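Long-range contacts in putative phthiocerol dimycocerosate transporter LppX (Mycobacterium tuberculosis, PDB 2BYO), which probably carries phthiocerol dimycocerosate lipids from the cell membrane to the outer membrane, using a large hydrophobic cavity in a U-shaped beta half-barrel: residues 142-147 against 170-175; 43-48 against 191-196. All coordinates share one frame; numbering follows the deposited sequence.

Contact 1 of 2, residues 142-147 against 170-175; sequences ISTTKI and TVWIAQ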
loop_
_atom_site.group_PDB
_atom_site.type_symbol
_atom_site.label_atom_id
_atom_site.label_comp_id
_atom_site.label_asym_id
_atom_site.label_seq_id
_atom_site.Cartn_x
_atom_site.Cartn_y
_atom_site.Cartn_z
ATOM N N ILE A 142 6.742 10.302 13.977
ATOM C CA ILE A 142 6.113 9.198 14.714
ATOM C C ILE A 142 7.136 8.091 14.979
ATOM O O ILE A 142 7.835 7.649 14.054
ATOM C CB ILE A 142 4.914 8.608 13.923
ATOM C CG1 ILE A 142 3.883 9.698 13.610
ATOM C CG2 ILE A 142 4.216 7.471 14.701
ATOM C CD1 ILE A 142 2.975 9.322 12.432
ATOM N N SER A 143 7.229 7.668 16.246
ATOM C CA SER A 143 8.027 6.510 16.638
ATOM C C SER A 143 7.311 5.224 16.233
ATOM O O SER A 143 6.150 4.995 16.610
ATOM C CB SER A 143 8.272 6.494 18.145
ATOM O OG SER A 143 8.989 7.646 18.559
ATOM N N THR A 144 8.007 4.389 15.469
ATOM C CA THR A 144 7.418 3.177 14.926
ATOM C C THR A 144 8.296 1.971 15.198
ATOM O O THR A 144 9.501 2.094 15.306
ATOM C CB THR A 144 7.194 3.253 13.394
ATOM O OG1 THR A 144 8.448 3.278 12.714
ATOM C CG2 THR A 144 6.377 4.462 12.993
ATOM N N THR A 145 7.660 0.811 15.312
ATOM C CA THR A 145 8.348 -0.463 15.414
ATOM C C THR A 145 8.565 -0.960 13.997
ATOM O O THR A 145 7.603 -1.088 13.226
ATOM C CB THR A 145 7.474 -1.472 16.175
ATOM O OG1 THR A 145 7.153 -0.956 17.478
ATOM C CG2 THR A 145 8.169 -2.795 16.306
ATOM N N LYS A 146 9.824 -1.209 13.652
ATOM C CA LYS A 146 10.189 -1.724 12.346
ATOM C C LYS A 146 10.259 -3.238 12.438
ATOM O O LYS A 146 10.975 -3.772 13.275
ATOM C CB LYS A 146 11.537 -1.158 11.903
ATOM C CG LYS A 146 11.962 -1.581 10.510
ATOM C CD LYS A 146 13.391 -1.138 10.221
ATOM C CE LYS A 146 13.820 -1.514 8.797
ATOM N NZ LYS A 146 15.236 -1.137 8.533
ATOM N N ILE A 147 9.485 -3.920 11.603
ATOM C CA ILE A 147 9.468 -5.370 11.568
ATOM C C ILE A 147 9.632 -5.806 10.129
ATOM O O ILE A 147 8.868 -5.393 9.262
ATOM C CB ILE A 147 8.157 -5.968 12.137
ATOM C CG1 ILE A 147 7.938 -5.494 13.571
ATOM C CG2 ILE A 147 8.205 -7.517 12.104
ATOM C CD1 ILE A 147 6.635 -5.943 14.177
ATOM N N THR A 170 8.840 -5.020 4.739
ATOM C CA THR A 170 9.006 -4.325 6.008
ATOM C C THR A 170 7.733 -3.561 6.346
ATOM O O THR A 170 7.068 -3.044 5.447
ATOM C CB THR A 170 10.164 -3.317 5.951
ATOM O OG1 THR A 170 11.340 -3.956 5.433
ATOM C CG2 THR A 170 10.465 -2.744 7.377
ATOM N N VAL A 171 7.380 -3.523 7.628
ATOM C CA VAL A 171 6.290 -2.670 8.099
ATOM C C VAL A 171 6.790 -1.827 9.262
ATOM O O VAL A 171 7.654 -2.270 10.028
ATOM C CB VAL A 171 5.031 -3.470 8.549
ATOM C CG1 VAL A 171 4.446 -4.262 7.376
ATOM C CG2 VAL A 171 5.329 -4.388 9.731
ATOM N N TRP A 172 6.237 -0.624 9.379
ATOM C CA TRP A 172 6.541 0.289 10.469
ATOM C C TRP A 172 5.243 0.638 11.172
ATOM O O TRP A 172 4.338 1.234 10.566
ATOM C CB TRP A 172 7.181 1.554 9.923
ATOM C CG TRP A 172 8.598 1.406 9.432
ATOM C CD1 TRP A 172 9.732 1.673 10.140
ATOM C CD2 TRP A 172 9.031 1.006 8.119
ATOM N NE1 TRP A 172 10.842 1.450 9.364
ATOM C CE2 TRP A 172 10.445 1.037 8.121
ATOM C CE3 TRP A 172 8.366 0.608 6.949
ATOM C CZ2 TRP A 172 11.205 0.703 6.993
ATOM C CZ3 TRP A 172 9.123 0.275 5.833
ATOM C CH2 TRP A 172 10.528 0.316 5.866
ATOM N N ILE A 173 5.157 0.268 12.447
ATOM C CA ILE A 173 3.912 0.311 13.196
ATOM C C ILE A 173 4.045 1.299 14.331
ATOM O O ILE A 173 4.928 1.161 15.174
ATOM C CB ILE A 173 3.540 -1.087 13.763
ATOM C CG1 ILE A 173 3.345 -2.084 12.614
ATOM C CG2 ILE A 173 2.264 -1.014 14.613
ATOM C CD1 ILE A 173 3.391 -3.520 13.053
ATOM N N ALA A 174 3.145 2.283 14.357
ATOM C CA ALA A 174 3.192 3.357 15.348
ATOM C C ALA A 174 3.226 2.783 16.758
ATOM O O ALA A 174 2.572 1.766 17.045
ATOM C CB ALA A 174 1.992 4.277 15.189
ATOM N N GLN A 175 3.991 3.439 17.631
ATOM C CA GLN A 175 4.070 3.056 19.045
ATOM C C GLN A 175 3.232 3.967 19.940
ATOM O O GLN A 175 3.363 3.928 21.149
ATOM C CB GLN A 175 5.524 3.079 19.507
ATOM C CG GLN A 175 6.415 2.099 18.757
ATOM C CD GLN A 175 7.887 2.339 19.008
ATOM O OE1 GLN A 175 8.275 3.373 19.560
ATOM N NE2 GLN A 175 8.723 1.385 18.593
HETATM O O HOH W 1 4.392 -0.849 17.642
#
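Q175, just past the end of its strand, meets S143 through its backbone and T145 through its side chain. Its backbone N donates to S143 O at 2.9 Å. With CG anti to the carbonyl carbon (chi1 -62°), the side chain starts out beside its own N and then runs extended. NE2 of Q175 donates to T145 OG1 at 3.0 Å, nearly straight (164°), and the hydroxyl oxygen lies in the amide plane. The two side chains cross at about a right angle. NE2 also bonds T136, so the amide links the end of strand 167-174 to strands 142-151 and 129-139.

W172 occupies the face shared with T144 and K146. T144 OG1 sits at the ring edge, near the ring plane, 3.3 Å from W172 CD1. The extended K146 chain runs beside the indole in the same direction, with K146 CG 3.4 Å from W172 NE1. E137 fixes both polar ends: its backbone O bonds T144 OG1, and its carboxylate accepts from W172 NE1. T170 CG2 covers one ring face, offset toward the rim.

I147 lies on the other face. It forms an antiparallel hydrogen-bonded pair with V171: I147 N to V171 O and V171 N to I147 O are both 2.9 Å. I147 CB packs on V171 CG2 at 4.0 Å. Further out, its CD1 meets I173 CD1 at 4.2 Å.

On the W172 face, aliphatic and aromatic groups mix with polar ends anchored to strand 129-139. The other face is apolar around I147, V171 and I173, with T145 OG1 and its hydrogen-bonded water a polar spot at the Q175 end. I173 packs on E27 and S31 of helix 22-36. V171 touches bound docosahexaenoic acid and so lines the lipid cavity.

Contact 2 of 2, residues 43-48 against 191-196; sequences VAVRTT and GSIQLT. With LNL (alpha-linolenic acid), chain K.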
loop_
_atom_site.group_PDB
_atom_site.type_symbol
_atom_site.label_atom_id
_atom_site.label_comp_id
_atom_site.label_asym_id
_atom_site.label_seq_id
_atom_site.Cartn_x
_atom_site.Cartn_y
_atom_site.Cartn_z
ATOM N N VAL A 43 -2.589 8.352 1.437
ATOM C CA VAL A 43 -1.558 7.385 1.064
ATOM C C VAL A 43 -0.565 7.995 0.069
ATOM O O VAL A 43 -0.962 8.625 -0.936
ATOM C CB VAL A 43 -2.158 6.095 0.464
ATOM C CG1 VAL A 43 -1.070 5.217 -0.101
ATOM C CG2 VAL A 43 -2.909 5.307 1.528
ATOM N N ALA A 44 0.720 7.813 0.382
ATOM C CA ALA A 44 1.812 8.188 -0.487
ATOM C C ALA A 44 2.527 6.924 -0.936
ATOM O O ALA A 44 3.074 6.166 -0.117
ATOM C CB ALA A 44 2.763 9.106 0.234
ATOM N N VAL A 45 2.497 6.681 -2.235
ATOM C CA VAL A 45 3.204 5.561 -2.837
ATOM C C VAL A 45 4.467 6.072 -3.524
ATOM O O VAL A 45 4.419 7.017 -4.304
ATOM C CB VAL A 45 2.319 4.817 -3.855
ATOM C CG1 VAL A 45 3.090 3.661 -4.490
ATOM C CG2 VAL A 45 1.033 4.305 -3.185
ATOM N N ARG A 46 5.596 5.453 -3.218
ATOM C CA ARG A 46 6.849 5.744 -3.890
ATOM C C ARG A 46 7.436 4.419 -4.351
ATOM O O ARG A 46 7.150 3.368 -3.763
ATOM C CB ARG A 46 7.836 6.441 -2.933
ATOM C CG ARG A 46 7.338 7.784 -2.365
ATOM C CD ARG A 46 7.292 8.893 -3.419
ATOM N NE ARG A 46 6.796 10.150 -2.841
ATOM C CZ ARG A 46 5.513 10.513 -2.730
ATOM N NH1 ARG A 46 4.527 9.742 -3.174
ATOM N NH2 ARG A 46 5.210 11.675 -2.168
ATOM N N THR A 47 8.252 4.473 -5.400
ATOM C CA THR A 47 8.940 3.299 -5.898
ATOM C C THR A 47 10.392 3.643 -6.198
ATOM O O THR A 47 10.724 4.806 -6.421
ATOM C CB THR A 47 8.287 2.738 -7.204
ATOM O OG1 THR A 47 8.289 3.735 -8.229
ATOM C CG2 THR A 47 6.861 2.289 -6.960
ATOM N N THR A 48 11.241 2.615 -6.190
ATOM C CA THR A 48 12.594 2.693 -6.720
ATOM C C THR A 48 12.751 1.607 -7.784
ATOM O O THR A 48 12.007 0.616 -7.796
ATOM C CB THR A 48 13.677 2.451 -5.644
ATOM O OG1 THR A 48 13.623 1.091 -5.214
ATOM C CG2 THR A 48 13.479 3.357 -4.431
ATOM N N GLY A 191 12.663 -3.856 -8.396
ATOM C CA GLY A 191 12.428 -2.572 -7.741
ATOM C C GLY A 191 11.759 -2.737 -6.401
ATOM O O GLY A 191 11.720 -3.830 -5.848
ATOM N N SER A 192 11.246 -1.638 -5.868
ATOM C CA SER A 192 10.584 -1.670 -4.574
ATOM C C SER A 192 9.373 -0.762 -4.587
ATOM O O SER A 192 9.290 0.168 -5.394
ATOM C CB SER A 192 11.546 -1.241 -3.465
ATOM O OG SER A 192 11.944 0.102 -3.668
ATOM N N ILE A 193 8.428 -1.072 -3.707
ATOM C CA ILE A 193 7.219 -0.273 -3.529
ATOM C C ILE A 193 7.128 0.081 -2.057
ATOM O O ILE A 193 7.316 -0.776 -1.187
ATOM C CB ILE A 193 5.942 -1.026 -3.948
ATOM C CG1 ILE A 193 6.060 -1.535 -5.381
ATOM C CG2 ILE A 193 4.711 -0.114 -3.812
ATOM C CD1 ILE A 193 4.930 -2.470 -5.819
ATOM N N GLN A 194 6.853 1.351 -1.788
ATOM C CA GLN A 194 6.730 1.841 -0.434
ATOM C C GLN A 194 5.409 2.578 -0.309
ATOM O O GLN A 194 5.066 3.407 -1.159
ATOM C CB GLN A 194 7.850 2.814 -0.144
ATOM C CG GLN A 194 7.779 3.438 1.245
ATOM C CD GLN A 194 8.763 4.566 1.367
ATOM O OE1 GLN A 194 8.463 5.702 0.989
ATOM N NE2 GLN A 194 9.965 4.252 1.834
ATOM N N LEU A 195 4.680 2.276 0.751
ATOM C CA LEU A 195 3.393 2.891 0.991
ATOM C C LEU A 195 3.400 3.514 2.369
ATOM O O LEU A 195 3.611 2.831 3.367
ATOM C CB LEU A 195 2.297 1.841 0.867
ATOM C CG LEU A 195 0.901 2.433 0.831
ATOM C CD1 LEU A 195 0.024 1.620 -0.102
ATOM C CD2 LEU A 195 0.291 2.535 2.241
ATOM N N THR A 196 3.181 4.819 2.415
ATOM C CA THR A 196 3.200 5.563 3.655
ATOM C C THR A 196 1.806 6.156 3.910
ATOM O O THR A 196 1.247 6.850 3.052
ATOM C CB THR A 196 4.288 6.660 3.591
ATOM O OG1 THR A 196 5.557 6.042 3.324
ATOM C CG2 THR A 196 4.377 7.455 4.901
HETATM O O1 LNL K . -6.767 0.108 -5.603
HETATM C C1 LNL K . -6.660 1.357 -5.534
HETATM O O2 LNL K . -5.843 1.990 -6.243
HETATM C C2 LNL K . -7.561 2.125 -4.584
HETATM C C3 LNL K . -6.868 2.437 -3.263
HETATM C C4 LNL K . -5.937 3.652 -3.358
HETATM C C5 LNL K . -4.434 3.343 -3.268
HETATM C C6 LNL K . -4.041 2.364 -2.146
HETATM C C7 LNL K . -2.717 1.664 -2.465
HETATM C C8 LNL K . -2.894 0.365 -3.259
HETATM C C9 LNL K . -1.831 -0.680 -2.905
HETATM C C10 LNL K . -0.801 -0.912 -4.009
HETATM C C11 LNL K . 0.454 -0.115 -3.711
HETATM C C12 LNL K . 1.366 -0.479 -2.799
HETATM C C13 LNL K . 1.270 -1.739 -1.959
HETATM C C14 LNL K . 2.104 -1.621 -0.683
HETATM C C15 LNL K . 3.537 -2.136 -0.826
HETATM C C16 LNL K . 4.020 -2.822 0.453
HETATM C C17 LNL K . 3.414 -4.218 0.627
HETATM C C18 LNL K . 3.989 -4.972 1.811
HETATM O O HOH W 2 5.866 6.367 0.744
#
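V43 and L195 make the closest apolar contact between these antiparallel strands, with V43 CG1 3.5 Å from L195 CG. A chi1 of 171° sets this methyl anti to the V43 backbone N, where it meets L195. V45 comes next on the same face. Its CG2 approaches L195 CD1 at 4.2 Å, while its CG1 lies against I193 CG2, the V45 and I193 side chains pointing the same way. Alpha-linolenic acid packs against this face: I193 CG2 is 3.5 Å from the lipid atom C12, and L195 CD1 is 3.6 Å from C7. V43 and L195 also touch bound docosahexaenoic acid.

The face of A44, R46, Q194 and T196 is more polar and holds a water by three bonds. The water donates to A44 O at 2.9 Å and to Q194 OE1 at 2.7 Å, and it is 2.6 Å from T196 OG1, which also bonds R183. R46 bends at chi2, and its guanidinium turns back toward its own strand and D61. NH1 reaches V45 O from above the carbonyl plane, and NH2 forms a salt bridge with D61.

The backbone ladder is regular from A44 to R46. It lengthens at the exposed T48, whose N donates to S192 O at 3.2 Å. The very short approach of the T48 and S192 hydroxyls is doubtful in detail.

The chemistry differs by face. V43, V45, I193 and L195 present methyl groups to the bound lipids. T47 is turned to the same face, its hydroxyl engaged by T58. The R46-D61 salt bridge and the bound water are on the other side.

How the contacts relate
Both contacts belong to one antiparallel sheet, the curved wall of the half-barrel. Their centres are about 16 Å apart. Their nearest atoms are about 6 Å apart and do not touch. Strand 181-187 lies between them in the sheet, beside both 191-198 and 167-174. Both segments of contact 1 fall between the two segments of contact 2 in sequence. Contact 2 pairs the first long strand with the last, and so joins the half of the sheet built from residues 40-105 to the half built from 129-198. Contact 1 lies within the second half. The bound docosahexaenoic acid touches V171 of contact 1 and V43 and L195 of contact 2, so both line one lipid cavity.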